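Local coordinates for protein transcriptional regulator (Streptococcus dysgalactiae, PDB 4YV6) that probably binds DNA through an N-terminal helix-turn-helix domain and regulates transcription as a dimeric member of the Rgg family, with a helical-repeat C-terminal domain, at residues 6-11 / 63-68; 183-188 / 209-214. All coordinates share one frame; numbering follows the deposited sequence.

The two contacts sit in different parts of this chain of helices and connecting loops, without strands, on opposite sides of its centre and in series along the sequence. Contact 1 (6-11 with 63-68) belongs to the helix-turn-helix end, where the first helix meets the chain as it leaves helix 59-64; it is a polar surface contact beside the second subunit. Contact 2 (183-188 with 209-214) is a buried helix pair inside the C-terminal Rgg domain. Their centres lie 35 Å apart and their nearest atoms about 17 Å, so they do not touch. Hydrogen bonds of side chains carry the first; the second relies on small and apolar side chains and a bridging water.

Contact 1 of 2, residues 6-11 / 63-68; sequences GKTLRR and VSTHSK
Thr8 and His66 meet at the centre of this contact, where their CA atoms are 5.4 Å apart and Thr8 OG1 lies 2.8 Å from His66 ND1 in a hydrogen bond that either partner could donate. The hydroxyl sits in the plane of the imidazole, at its edge, and the two side chains cross at about a right angle. In Thr8, chi1 of -56° sets OG1 beside the backbone N and turns CG2 anti to it, so that a single residue makes two contacts: while OG1 takes the ring nitrogen, CG2 meets Thr65 CG2 tip to tip at 3.6 Å. Thr8 CG2 also packs on His66 CB at 3.6 Å. This buried threonine is the close-fitting part, backed by Phe62 of helix 59-64.

The loose, solvent-exposed side belongs to Lys7, which brings CE within 3.4 Å of His66 ND1, approaching the ring obliquely, with its ammonium near the imidazole but not bonded to it. Arg11 is also exposed, yet firmly bonded, and it lies against Glu138 of the second subunit. It extends from its helix and bends at chi3 (52°), bringing NH2 to Thr65 OG1 at 2.9 Å. That bond is nearly straight (170°), and the hydroxyl lies almost in the guanidinium plane. Arg11 NH1 makes a weak hydrogen bond to Gln139 OE1 of the second subunit.

Helix 5-15 thus meets the chain just where Thr65 leaves the helical conformation at the end of helix 59-64, on the way to helix 72-86. The chemistry implies a junction fixed by directional side-chain bonds around a small methyl contact, and the nearby Lys7 ammonium would be expected to disfavour a protonated His66.

Contact 2 of 2, residues 183-188 / 209-214; sequences LVTQLS and EKIEFL
Helices 179-197 and 201-214 run nearly antiparallel here, their short segments at 153° with axes 10.0 Å apart at closest approach and the nearest CA pair, Thr185 and Ile211, separated by 6.2 Å. Joined by a short connection, they form a helical hairpin of the kind from which tetratricopeptide-like domains are built, in line with the family of this C-terminal domain. Thr185 and Ser188 of the first helix face the larger Ile211 and Leu214 of the second. Leu214 slides past Thr185 in the opposite direction, placing its CB 3.7 Å from Thr185 OG1, and its CD1 also reaches Val184 CG1 at 4.2 Å. Ile211 lays CG1 against Ser188 CB at 3.8 Å, while its CD1 extends over the backbone of Ser188.

Phe171 packs on Val184 and Leu214, and Phe227 of helix 221-237 on Ile211. The buried hydroxyls are engaged: Thr185 OG1 bonds to Lys181 O one turn back, and a water donates to both Thr185 OG1 and Leu214 O, joining the helices. With OG beside its own backbone N (chi1 -67°), Ser188 turns back on its helix. Ser188 OG reaches Val184 O at 2.8 Å from above the carbonyl plane, on the face opposite to Ser188 N.

Contact 1 of 2, residues 6-11 / 63-68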
# COMPACT_ATOMS: atom_id res chain seq x y z
N GLY B 6 11.67 -23.82 -1.74
CA GLY B 6 10.85 -25.01 -1.72
C GLY B 6 10.17 -25.26 -0.38
O GLY B 6 9.01 -25.66 -0.33
N LYS B 7 10.90 -25.02 0.70
CA LYS B 7 10.36 -25.23 2.04
C LYS B 7 9.15 -24.33 2.28
O LYS B 7 8.18 -24.73 2.92
CB LYS B 7 11.42 -24.97 3.11
CG LYS B 7 12.17 -23.66 2.95
CD LYS B 7 12.42 -22.95 4.28
CE LYS B 7 12.95 -21.54 4.06
NZ LYS B 7 13.29 -20.85 5.34
N THR B 8 9.22 -23.11 1.76
CA THR B 8 8.15 -22.14 1.97
C THR B 8 6.92 -22.49 1.13
O THR B 8 5.79 -22.38 1.60
CB THR B 8 8.60 -20.71 1.62
OG1 THR B 8 9.77 -20.38 2.38
CG2 THR B 8 7.49 -19.70 1.92
N LEU B 9 7.15 -22.90 -0.11
CA LEU B 9 6.07 -23.31 -1.00
C LEU B 9 5.27 -24.43 -0.34
O LEU B 9 4.05 -24.43 -0.36
CB LEU B 9 6.62 -23.75 -2.36
CG LEU B 9 5.64 -24.08 -3.50
CD1 LEU B 9 5.10 -25.51 -3.39
CD2 LEU B 9 4.48 -23.09 -3.58
N ARG B 10 5.99 -25.39 0.25
CA ARG B 10 5.36 -26.52 0.92
C ARG B 10 4.47 -26.08 2.08
O ARG B 10 3.33 -26.52 2.20
CB ARG B 10 6.43 -27.49 1.43
CG ARG B 10 5.86 -28.73 2.09
CD ARG B 10 6.93 -29.79 2.35
NE ARG B 10 7.45 -29.73 3.72
CZ ARG B 10 7.07 -30.53 4.72
NH1 ARG B 10 6.14 -31.46 4.53
NH2 ARG B 10 7.62 -30.39 5.91
N ARG B 11 5.00 -25.21 2.94
CA ARG B 11 4.26 -24.74 4.11
C ARG B 11 3.00 -23.99 3.70
O ARG B 11 1.95 -24.15 4.31
CB ARG B 11 5.14 -23.84 4.98
CG ARG B 11 4.41 -23.28 6.19
CD ARG B 11 5.37 -22.62 7.17
NE ARG B 11 6.24 -21.64 6.53
CZ ARG B 11 5.85 -20.43 6.14
NH1 ARG B 11 4.59 -20.03 6.32
NH2 ARG B 11 6.71 -19.61 5.56
N VAL B 63 7.66 -13.90 -1.30
CA VAL B 63 8.98 -13.43 -0.86
C VAL B 63 8.90 -12.77 0.52
O VAL B 63 9.88 -12.79 1.26
CB VAL B 63 9.59 -12.43 -1.87
CG1 VAL B 63 10.90 -11.85 -1.34
CG2 VAL B 63 9.83 -13.11 -3.21
N SER B 64 7.75 -12.20 0.86
CA SER B 64 7.59 -11.54 2.16
C SER B 64 7.65 -12.57 3.28
O SER B 64 8.30 -12.35 4.30
CB SER B 64 6.28 -10.76 2.22
OG SER B 64 5.16 -11.63 2.21
N THR B 65 6.97 -13.70 3.09
CA THR B 65 7.17 -14.85 3.95
C THR B 65 8.50 -15.47 3.53
O THR B 65 9.32 -14.79 2.91
CB THR B 65 5.99 -15.86 3.87
OG1 THR B 65 6.12 -16.86 4.89
CG2 THR B 65 5.91 -16.54 2.51
N HIS B 66 8.75 -16.73 3.86
CA HIS B 66 10.03 -17.38 3.55
C HIS B 66 11.21 -16.70 4.24
O HIS B 66 11.96 -17.35 4.97
CB HIS B 66 10.28 -17.42 2.03
CG HIS B 66 11.68 -17.81 1.66
ND1 HIS B 66 12.18 -19.08 1.86
CD2 HIS B 66 12.69 -17.09 1.11
CE1 HIS B 66 13.43 -19.13 1.44
NE2 HIS B 66 13.77 -17.94 0.98
N SER B 67 11.38 -15.40 4.00
CA SER B 67 12.48 -14.64 4.59
C SER B 67 12.08 -13.21 4.91
O SER B 67 11.37 -12.56 4.13
CB SER B 67 13.69 -14.65 3.64
OG SER B 67 14.82 -14.06 4.26
N LYS B 68 12.54 -12.71 6.05
CA LYS B 68 12.28 -11.34 6.46
C LYS B 68 13.34 -10.38 5.93
O LYS B 68 13.39 -9.21 6.33
CB LYS B 68 12.21 -11.25 7.99
CG LYS B 68 11.08 -12.05 8.61
CD LYS B 68 11.11 -11.99 10.13
CE LYS B 68 9.95 -12.77 10.73
NZ LYS B 68 9.98 -12.74 12.22

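Contact 2 of 2, residues 183-188 / 209-214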
# COMPACT_ATOMS: atom_id res chain seq x y z
N LEU B 183 3.42 7.83 -2.13
CA LEU B 183 4.67 8.58 -2.00
C LEU B 183 4.74 9.73 -2.99
O LEU B 183 5.13 10.84 -2.63
CB LEU B 183 5.87 7.65 -2.20
CG LEU B 183 6.12 6.61 -1.10
CD1 LEU B 183 7.21 5.64 -1.52
CD2 LEU B 183 6.48 7.28 0.22
N VAL B 184 4.35 9.48 -4.24
CA VAL B 184 4.36 10.52 -5.26
C VAL B 184 3.43 11.66 -4.86
O VAL B 184 3.75 12.83 -5.06
CB VAL B 184 3.93 9.96 -6.64
CG1 VAL B 184 3.65 11.08 -7.63
CG2 VAL B 184 5.01 9.04 -7.19
N THR B 185 2.27 11.31 -4.30
CA THR B 185 1.30 12.30 -3.86
C THR B 185 1.91 13.19 -2.78
O THR B 185 1.73 14.40 -2.79
CB THR B 185 0.03 11.63 -3.31
OG1 THR B 185 -0.53 10.77 -4.31
CG2 THR B 185 -1.00 12.67 -2.91
N GLN B 186 2.63 12.57 -1.84
CA GLN B 186 3.25 13.31 -0.75
C GLN B 186 4.31 14.28 -1.26
O GLN B 186 4.34 15.44 -0.84
CB GLN B 186 3.87 12.33 0.25
CG GLN B 186 2.84 11.57 1.07
CD GLN B 186 3.46 10.52 1.96
OE1 GLN B 186 4.68 10.33 1.96
NE2 GLN B 186 2.63 9.82 2.72
N LEU B 187 5.18 13.81 -2.15
CA LEU B 187 6.23 14.65 -2.70
C LEU B 187 5.66 15.75 -3.59
O LEU B 187 6.25 16.82 -3.72
CB LEU B 187 7.23 13.81 -3.50
CG LEU B 187 8.04 12.75 -2.73
CD1 LEU B 187 9.07 12.12 -3.65
CD2 LEU B 187 8.71 13.33 -1.49
N SER B 188 4.51 15.49 -4.21
CA SER B 188 3.84 16.50 -5.02
C SER B 188 3.32 17.62 -4.13
O SER B 188 3.45 18.80 -4.47
CB SER B 188 2.69 15.88 -5.82
OG SER B 188 3.17 14.97 -6.80
N GLU B 209 -3.97 20.49 -9.53
CA GLU B 209 -4.77 19.66 -10.43
C GLU B 209 -4.31 18.20 -10.40
O GLU B 209 -5.12 17.28 -10.37
CB GLU B 209 -4.70 20.20 -11.86
CG GLU B 209 -5.74 19.62 -12.81
CD GLU B 209 -5.30 18.34 -13.51
OE1 GLU B 209 -4.12 17.93 -13.37
OE2 GLU B 209 -6.14 17.74 -14.22
N LYS B 210 -2.99 18.00 -10.39
CA LYS B 210 -2.42 16.66 -10.34
C LYS B 210 -2.73 15.95 -9.03
O LYS B 210 -3.14 14.79 -9.03
CB LYS B 210 -0.90 16.72 -10.54
CG LYS B 210 -0.47 17.04 -11.96
CD LYS B 210 -0.88 15.93 -12.92
CE LYS B 210 -0.38 16.21 -14.33
NZ LYS B 210 -0.93 15.21 -15.28
N ILE B 211 -2.54 16.64 -7.91
CA ILE B 211 -2.77 16.05 -6.60
C ILE B 211 -4.23 15.65 -6.44
O ILE B 211 -4.53 14.56 -5.93
CB ILE B 211 -2.38 17.02 -5.47
CG1 ILE B 211 -0.87 17.28 -5.50
CG2 ILE B 211 -2.76 16.45 -4.11
CD1 ILE B 211 -0.45 18.51 -4.72
N GLU B 212 -5.14 16.52 -6.86
CA GLU B 212 -6.57 16.22 -6.79
C GLU B 212 -6.92 14.99 -7.62
O GLU B 212 -7.83 14.24 -7.27
CB GLU B 212 -7.38 17.43 -7.26
CG GLU B 212 -7.47 18.54 -6.23
CD GLU B 212 -8.23 19.75 -6.73
OE1 GLU B 212 -8.46 19.84 -7.96
OE2 GLU B 212 -8.61 20.60 -5.90
N PHE B 213 -6.20 14.80 -8.72
CA PHE B 213 -6.40 13.63 -9.57
C PHE B 213 -5.80 12.38 -8.93
O PHE B 213 -6.36 11.29 -9.04
CB PHE B 213 -5.78 13.86 -10.95
CG PHE B 213 -5.81 12.65 -11.85
CD1 PHE B 213 -6.99 12.25 -12.44
CD2 PHE B 213 -4.66 11.92 -12.09
CE1 PHE B 213 -7.03 11.13 -13.27
CE2 PHE B 213 -4.69 10.81 -12.91
CZ PHE B 213 -5.87 10.41 -13.50
N LEU B 214 -4.66 12.53 -8.27
CA LEU B 214 -4.01 11.42 -7.59
C LEU B 214 -4.83 10.96 -6.38
O LEU B 214 -4.82 9.78 -6.03
CB LEU B 214 -2.60 11.80 -7.15
CG LEU B 214 -1.55 12.00 -8.25
CD1 LEU B 214 -0.28 12.60 -7.67
CD2 LEU B 214 -1.25 10.69 -8.95
O HOH W 1 -2.99 9.58 -3.78